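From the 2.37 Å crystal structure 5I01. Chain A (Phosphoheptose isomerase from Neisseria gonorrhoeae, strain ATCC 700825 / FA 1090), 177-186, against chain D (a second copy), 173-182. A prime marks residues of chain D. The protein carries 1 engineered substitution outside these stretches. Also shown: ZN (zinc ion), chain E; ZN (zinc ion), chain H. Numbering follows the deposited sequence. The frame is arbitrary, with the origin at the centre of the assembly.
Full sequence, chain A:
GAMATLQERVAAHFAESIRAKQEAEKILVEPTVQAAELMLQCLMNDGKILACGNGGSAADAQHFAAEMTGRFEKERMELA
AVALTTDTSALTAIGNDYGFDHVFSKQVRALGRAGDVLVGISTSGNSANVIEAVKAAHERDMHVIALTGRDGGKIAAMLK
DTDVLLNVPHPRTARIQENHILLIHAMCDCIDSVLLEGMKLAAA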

ATOM      1  N   GLN A 177     -20.634   1.392   5.629  1.00 30.76           N
ATOM      2  CA  GLN A 177     -19.287   1.995   5.606  1.00 32.58           C
ATOM      3  C   GLN A 177     -19.283   3.398   6.213  1.00 31.65           C
ATOM      4  O   GLN A 177     -18.422   3.715   7.018  1.00 31.10           O
ATOM      5  N   GLU A 178     -20.261   4.217   5.836  1.00 32.51           N
ATOM      6  CA  GLU A 178     -20.355   5.607   6.302  1.00 32.96           C
ATOM      7  C   GLU A 178     -20.570   5.718   7.810  1.00 34.03           C
ATOM      8  O   GLU A 178     -20.024   6.625   8.440  1.00 35.72           O
ATOM      9  N   ASN A 179     -21.375   4.811   8.372  1.00 34.06           N
ATOM     10  CA  ASN A 179     -21.534   4.693   9.829  1.00 34.63           C
ATOM     11  C   ASN A 179     -20.251   4.148  10.497  1.00 32.61           C
ATOM     12  O   ASN A 179     -19.894   4.569  11.595  1.00 32.66           O
ATOM     13  N   HIS A 180     -19.569   3.215   9.844  1.00 30.24           N
ATOM     14  CA  HIS A 180     -18.325   2.678  10.375  1.00 29.43           C
ATOM     15  C   HIS A 180     -17.262   3.758  10.623  1.00 29.19           C
ATOM     16  O   HIS A 180     -16.591   3.745  11.666  1.00 26.71           O
ATOM     17  N   ILE A 181     -17.107   4.681   9.675  1.00 28.84           N
ATOM     18  CA  ILE A 181     -16.083   5.718   9.807  1.00 30.70           C
ATOM     19  C   ILE A 181     -16.451   6.730  10.896  1.00 29.73           C
ATOM     20  O   ILE A 181     -15.571   7.211  11.600  1.00 28.94           O
ATOM     21  N   LEU A 182     -17.744   7.036  11.033  1.00 28.43           N
ATOM     22  CA  LEU A 182     -18.235   7.812  12.162  1.00 28.81           C
ATOM     23  C   LEU A 182     -17.859   7.118  13.477  1.00 29.32           C
ATOM     24  O   LEU A 182     -17.295   7.755  14.368  1.00 28.12           O
ATOM     25  N   LEU A 183     -18.178   5.825  13.583  1.00 29.49           N
ATOM     26  CA  LEU A 183     -17.863   5.031  14.778  1.00 31.29           C
ATOM     27  C   LEU A 183     -16.373   5.079  15.133  1.00 32.00           C
ATOM     28  O   LEU A 183     -16.016   5.301  16.285  1.00 32.80           O
ATOM     29  N   ILE A 184     -15.518   4.893  14.133  1.00 32.71           N
ATOM     30  CA  ILE A 184     -14.066   5.000  14.304  1.00 32.67           C
ATOM     31  C   ILE A 184     -13.656   6.355  14.865  1.00 33.10           C
ATOM     32  O   ILE A 184     -12.859   6.417  15.796  1.00 34.30           O
ATOM     33  N   HIS A 185     -14.193   7.424  14.284  1.00 34.52           N
ATOM     34  CA  HIS A 185     -13.894   8.791  14.721  1.00 34.23           C
ATOM     35  C   HIS A 185     -14.299   9.043  16.160  1.00 33.66           C
ATOM     36  O   HIS A 185     -13.553   9.663  16.906  1.00 33.87           O
ATOM     37  N   ALA A 186     -15.482   8.561  16.530  1.00 33.66           N
ATOM     38  CA  ALA A 186     -15.984   8.672  17.896  1.00 33.59           C
ATOM     39  C   ALA A 186     -15.119   7.891  18.899  1.00 34.23           C
ATOM     40  O   ALA A 186     -14.924   8.353  20.021  1.00 35.42           O
TER
ATOM     41  N   THR D 173     -12.593  18.221  10.853  1.00 34.36           N
ATOM     42  CA  THR D 173     -12.030  17.317   9.843  1.00 33.17           C
ATOM     43  C   THR D 173     -12.763  15.969   9.731  1.00 31.90           C
ATOM     44  O   THR D 173     -12.998  15.475   8.625  1.00 29.89           O
ATOM     45  N   ALA D 174     -13.110  15.382  10.873  1.00 31.15           N
ATOM     46  CA  ALA D 174     -13.903  14.142  10.905  1.00 30.31           C
ATOM     47  C   ALA D 174     -15.243  14.260  10.157  1.00 29.35           C
ATOM     48  O   ALA D 174     -15.626  13.362   9.395  1.00 29.54           O
ATOM     49  N   ARG D 175     -15.934  15.375  10.354  1.00 28.13           N
ATOM     50  CA  ARG D 175     -17.232  15.607   9.714  1.00 27.40           C
ATOM     51  C   ARG D 175     -17.092  15.825   8.204  1.00 27.00           C
ATOM     52  O   ARG D 175     -17.954  15.416   7.425  1.00 29.11           O
ATOM     53  N   ILE D 176     -16.009  16.473   7.796  1.00 25.99           N
ATOM     54  CA  ILE D 176     -15.728  16.691   6.381  1.00 26.02           C
ATOM     55  C   ILE D 176     -15.446  15.357   5.690  1.00 26.33           C
ATOM     56  O   ILE D 176     -15.968  15.111   4.614  1.00 25.75           O
ATOM     57  N   GLN D 177     -14.625  14.514   6.321  1.00 27.28           N
ATOM     58  CA  GLN D 177     -14.277  13.201   5.783  1.00 28.41           C
ATOM     59  C   GLN D 177     -15.518  12.359   5.577  1.00 28.41           C
ATOM     60  O   GLN D 177     -15.732  11.836   4.494  1.00 29.54           O
ATOM     61  N   GLU D 178     -16.342  12.254   6.612  1.00 28.84           N
ATOM     62  CA  GLU D 178     -17.587  11.479   6.553  1.00 29.46           C
ATOM     63  C   GLU D 178     -18.469  11.899   5.382  1.00 29.43           C
ATOM     64  O   GLU D 178     -19.005  11.058   4.676  1.00 31.58           O
ATOM     65  N   ASN D 179     -18.593  13.202   5.173  1.00 28.67           N
ATOM     66  CA  ASN D 179     -19.341  13.719   4.038  1.00 28.89           C
ATOM     67  C   ASN D 179     -18.680  13.391   2.685  1.00 29.18           C
ATOM     68  O   ASN D 179     -19.381  13.074   1.729  1.00 27.80           O
ATOM     69  N   HIS D 180     -17.349  13.452   2.597  1.00 30.14           N
ATOM     70  CA  HIS D 180     -16.656  13.092   1.346  1.00 30.30           C
ATOM     71  C   HIS D 180     -16.969  11.662   0.875  1.00 30.50           C
ATOM     72  O   HIS D 180     -17.208  11.439  -0.318  1.00 29.28           O
ATOM     73  N   ILE D 181     -16.976  10.713   1.815  1.00 30.64           N
ATOM     74  CA  ILE D 181     -17.229   9.315   1.499  1.00 31.10           C
ATOM     75  C   ILE D 181     -18.682   9.174   1.039  1.00 29.44           C
ATOM     76  O   ILE D 181     -18.956   8.418   0.114  1.00 29.28           O
ATOM     77  N   LEU D 182     -19.600   9.915   1.657  1.00 28.15           N
ATOM     78  CA  LEU D 182     -20.977   9.999   1.146  1.00 29.06           C
ATOM     79  C   LEU D 182     -21.022  10.535  -0.302  1.00 28.16           C
ATOM     80  O   LEU D 182     -21.670   9.934  -1.170  1.00 27.09           O
TER

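A zinc ion joins the two helices. The zinc of chain E is bound by His185 NE2 at 2.2 Å and by Gln177′ OE1 at 2.0 Å, with two further ligand atoms from elsewhere in the structure. Gln177′ points toward chain A, with chi1 m and chi2 t. His185 NE2 and Gln177′ OE1 lie 3.0 Å apart because both bind the metal; they are not hydrogen-bonded to each other.

The helices run nearly antiparallel, at 167°, and their axes approach to 9.7 Å. In the register, the CA atoms of Glu178 and Glu178′ lie 6.5 Å apart, and the CA atoms of His185 and Ala174′ 6.6 Å. Together the stretches bury 463 Å².

His185 has the largest area covered by the other stretch, 80 Å². It points toward chain D with chi1 m and fits as a knob among Ala174′, Arg175′, Gln177′ and Glu178′. Both ring nitrogens are used. While NE2 holds the zinc, His185 ND1 donates a hydrogen bond to Glu178′ OE2 at 2.8 Å, with a nearly straight angle of 171°. Glu178′ OE2 and Gln177′ OE1 lie at the ring edge, near its plane. Ala174′ covers one face, its CB 3.7 Å from the His185 ring centroid in a CH-pi contact.

Glu178′ starts sideways, with chi1 m and chi2 between wells at 149°, but its end comes nearer to chain A. Arg175′ fixes the carboxylate from within chain D. Its NE donates to Glu178′ OE1 at 2.7 Å in a salt bridge, and its NH1 donates to Glu178′ OE2, also at 2.7 Å. OE2 therefore accepts from both Arg175′ and His185. Arg175′ points away at its CB, yet its chain (chi1 m, chi2 m, chi3 p) folds back, bringing NH1 to 3.7 Å from Leu182 CD1.

One apolar pair packs beside this network. Ile181 and Ile181′ both point toward the partner helix. They differ in rotamer: Ile181 is t, p and Ile181′ is m, t. Ile181 CG2 meets Ile181′ CD1 at 3.8 Å, and the same CG2 lies 3.8 Å from Glu178′ CG. Leu182 and Leu182′ lie sideways, both t, p. Glu178 also starts sideways (chi1 m, chi2 t), but its end comes nearer. Leu182′ CD1 sets a methyl 3.6 Å from the carboxylate oxygen Glu178 OE2. Glu178 OE1 and OE2 are hydrogen-bonded just outside the stretch.

Gln177 also points toward chain D, with chi1 m and chi2 t, but its side chain stays 5.5 Å from that stretch. Its OE1 binds the chain H zinc at 2.0 Å, with three ligand atoms from elsewhere. Asn179, Leu183 and Asn179′ point away. Asn179′ ND2 turns back to its own helix and donates to Arg175′ O at 3.1 Å.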

ATOM      1  CB  GLN A 177     -18.709   2.047   4.180  1.00 33.38           C
ATOM      2  CG  GLN A 177     -18.121   0.724   3.705  1.00 36.33           C
ATOM      3  CD  GLN A 177     -17.976   0.601   2.177  1.00 39.31           C
ATOM      4  OE1 GLN A 177     -18.212   1.552   1.412  1.00 39.95           O
ATOM      5  NE2 GLN A 177     -17.588  -0.595   1.728  1.00 39.91           N
ATOM      6  CB  GLU A 178     -21.469   6.338   5.568  1.00 32.82           C
ATOM      7  CG  GLU A 178     -21.168   6.549   4.093  1.00 33.92           C
ATOM      8  CD  GLU A 178     -22.410   6.796   3.247  1.00 35.22           C
ATOM      9  OE1 GLU A 178     -23.497   7.072   3.819  1.00 34.51           O
ATOM     10  OE2 GLU A 178     -22.297   6.706   1.993  1.00 35.01           O
ATOM     11  CB  ASN A 179     -22.748   3.812  10.198  1.00 35.77           C
ATOM     12  CG  ASN A 179     -24.068   4.530  10.024  1.00 38.46           C
ATOM     13  OD1 ASN A 179     -24.771   4.820  10.994  1.00 42.49           O
ATOM     14  ND2 ASN A 179     -24.409   4.837   8.785  1.00 40.26           N
ATOM     15  CB  HIS A 180     -17.753   1.587   9.455  1.00 29.30           C
ATOM     16  CG  HIS A 180     -18.425   0.256   9.588  1.00 28.66           C
ATOM     17  ND1 HIS A 180     -18.174  -0.786   8.720  1.00 28.68           N
ATOM     18  CD2 HIS A 180     -19.320  -0.212  10.488  1.00 28.11           C
ATOM     19  CE1 HIS A 180     -18.889  -1.836   9.079  1.00 28.18           C
ATOM     20  NE2 HIS A 180     -19.597  -1.509  10.145  1.00 28.76           N
ATOM     21  CB  ILE A 181     -15.722   6.396   8.450  1.00 32.72           C
ATOM     22  CG1 ILE A 181     -14.395   7.139   8.562  1.00 35.14           C
ATOM     23  CG2 ILE A 181     -16.801   7.346   7.955  1.00 32.51           C
ATOM     24  CD1 ILE A 181     -13.216   6.205   8.790  1.00 37.87           C
ATOM     25  CB  LEU A 182     -19.760   8.026  12.073  1.00 29.82           C
ATOM     26  CG  LEU A 182     -20.482   8.582  13.314  1.00 30.23           C
ATOM     27  CD1 LEU A 182     -19.874   9.906  13.751  1.00 30.99           C
ATOM     28  CD2 LEU A 182     -21.970   8.742  13.064  1.00 30.67           C
ATOM     29  CB  LEU A 183     -18.321   3.570  14.620  1.00 30.99           C
ATOM     30  CG  LEU A 183     -19.826   3.300  14.665  1.00 31.42           C
ATOM     31  CD1 LEU A 183     -20.122   1.843  14.358  1.00 31.46           C
ATOM     32  CD2 LEU A 183     -20.407   3.659  16.018  1.00 32.35           C
ATOM     33  CB  ILE A 184     -13.329   4.705  12.974  1.00 31.91           C
ATOM     34  CG1 ILE A 184     -13.331   3.188  12.742  1.00 32.41           C
ATOM     35  CG2 ILE A 184     -11.905   5.266  12.970  1.00 32.03           C
ATOM     36  CD1 ILE A 184     -12.930   2.751  11.352  1.00 32.34           C
ATOM     37  CB  HIS A 185     -14.548   9.823  13.793  1.00 34.09           C
ATOM     38  CG  HIS A 185     -13.811  10.013  12.508  1.00 37.18           C
ATOM     39  ND1 HIS A 185     -14.421  10.445  11.350  1.00 37.44           N
ATOM     40  CD2 HIS A 185     -12.506   9.820  12.196  1.00 39.15           C
ATOM     41  CE1 HIS A 185     -13.519  10.525  10.387  1.00 39.69           C
ATOM     42  NE2 HIS A 185     -12.349  10.149  10.874  1.00 41.47           N
ATOM     43  CB  ALA A 186     -17.430   8.202  17.959  1.00 33.20           C
TER
ATOM     44  CB  THR D 173     -10.525  17.087  10.137  1.00 33.25           C
ATOM     45  OG1 THR D 173      -9.822  18.332   9.964  1.00 32.44           O
ATOM     46  CG2 THR D 173      -9.904  16.001   9.216  1.00 32.30           C
ATOM     47  CB  ALA D 174     -14.139  13.708  12.345  1.00 30.97           C
ATOM     48  CB  ARG D 175     -17.923  16.814  10.350  1.00 27.27           C
ATOM     49  CG  ARG D 175     -18.191  16.685  11.849  1.00 27.62           C
ATOM     50  CD  ARG D 175     -19.214  15.615  12.161  1.00 27.73           C
ATOM     51  NE  ARG D 175     -18.605  14.307  12.380  1.00 28.62           N
ATOM     52  CZ  ARG D 175     -18.003  13.920  13.510  1.00 30.43           C
ATOM     53  NH1 ARG D 175     -17.486  12.693  13.588  1.00 30.98           N
ATOM     54  NH2 ARG D 175     -17.910  14.738  14.562  1.00 30.53           N
ATOM     55  CB  ILE D 176     -14.544  17.674   6.186  1.00 26.20           C
ATOM     56  CG1 ILE D 176     -14.907  19.085   6.728  1.00 25.78           C
ATOM     57  CG2 ILE D 176     -14.139  17.752   4.719  1.00 26.34           C
ATOM     58  CD1 ILE D 176     -13.719  19.924   7.154  1.00 24.49           C
ATOM     59  CB  GLN D 177     -13.283  12.462   6.699  1.00 29.68           C
ATOM     60  CG  GLN D 177     -11.890  13.050   6.626  1.00 32.00           C
ATOM     61  CD  GLN D 177     -10.891  12.450   7.602  1.00 34.28           C
ATOM     62  OE1 GLN D 177     -11.250  11.801   8.584  1.00 40.88           O
ATOM     63  NE2 GLN D 177      -9.615  12.676   7.327  1.00 34.73           N
ATOM     64  CB  GLU D 178     -18.361  11.613   7.868  1.00 30.52           C
ATOM     65  CG  GLU D 178     -17.708  10.862   9.031  1.00 30.54           C
ATOM     66  CD  GLU D 178     -17.938  11.495  10.402  1.00 31.79           C
ATOM     67  OE1 GLU D 178     -18.870  12.337  10.559  1.00 30.81           O
ATOM     68  OE2 GLU D 178     -17.160  11.152  11.341  1.00 30.95           O
ATOM     69  CB  ASN D 179     -19.596  15.231   4.188  1.00 29.81           C
ATOM     70  CG  ASN D 179     -20.885  15.533   4.937  1.00 30.87           C
ATOM     71  OD1 ASN D 179     -21.923  15.748   4.316  1.00 30.42           O
ATOM     72  ND2 ASN D 179     -20.832  15.523   6.276  1.00 30.35           N
ATOM     73  CB  HIS D 180     -15.135  13.246   1.469  1.00 30.34           C
ATOM     74  CG  HIS D 180     -14.657  14.661   1.529  1.00 30.02           C
ATOM     75  ND1 HIS D 180     -13.360  14.986   1.865  1.00 31.20           N
ATOM     76  CD2 HIS D 180     -15.292  15.832   1.302  1.00 30.60           C
ATOM     77  CE1 HIS D 180     -13.214  16.299   1.831  1.00 31.78           C
ATOM     78  NE2 HIS D 180     -14.375  16.837   1.499  1.00 32.06           N
ATOM     79  CB  ILE D 181     -16.911   8.344   2.677  1.00 34.78           C
ATOM     80  CG1 ILE D 181     -15.460   8.502   3.154  1.00 38.99           C
ATOM     81  CG2 ILE D 181     -17.061   6.889   2.224  1.00 34.47           C
ATOM     82  CD1 ILE D 181     -15.187   8.026   4.572  1.00 40.92           C
ATOM     83  CB  LEU D 182     -21.877  10.850   2.072  1.00 30.08           C
ATOM     84  CG  LEU D 182     -23.313  11.125   1.598  1.00 31.28           C
ATOM     85  CD1 LEU D 182     -24.053   9.823   1.386  1.00 32.34           C
ATOM     86  CD2 LEU D 182     -24.075  11.982   2.588  1.00 33.16           C
TER
HETATM   87 ZN    ZN E 301     -10.384  10.675  10.000  1.00 58.72          ZN
HETATM   88 ZN    ZN H 301     -17.864   2.142  -0.473  1.00 49.15          ZN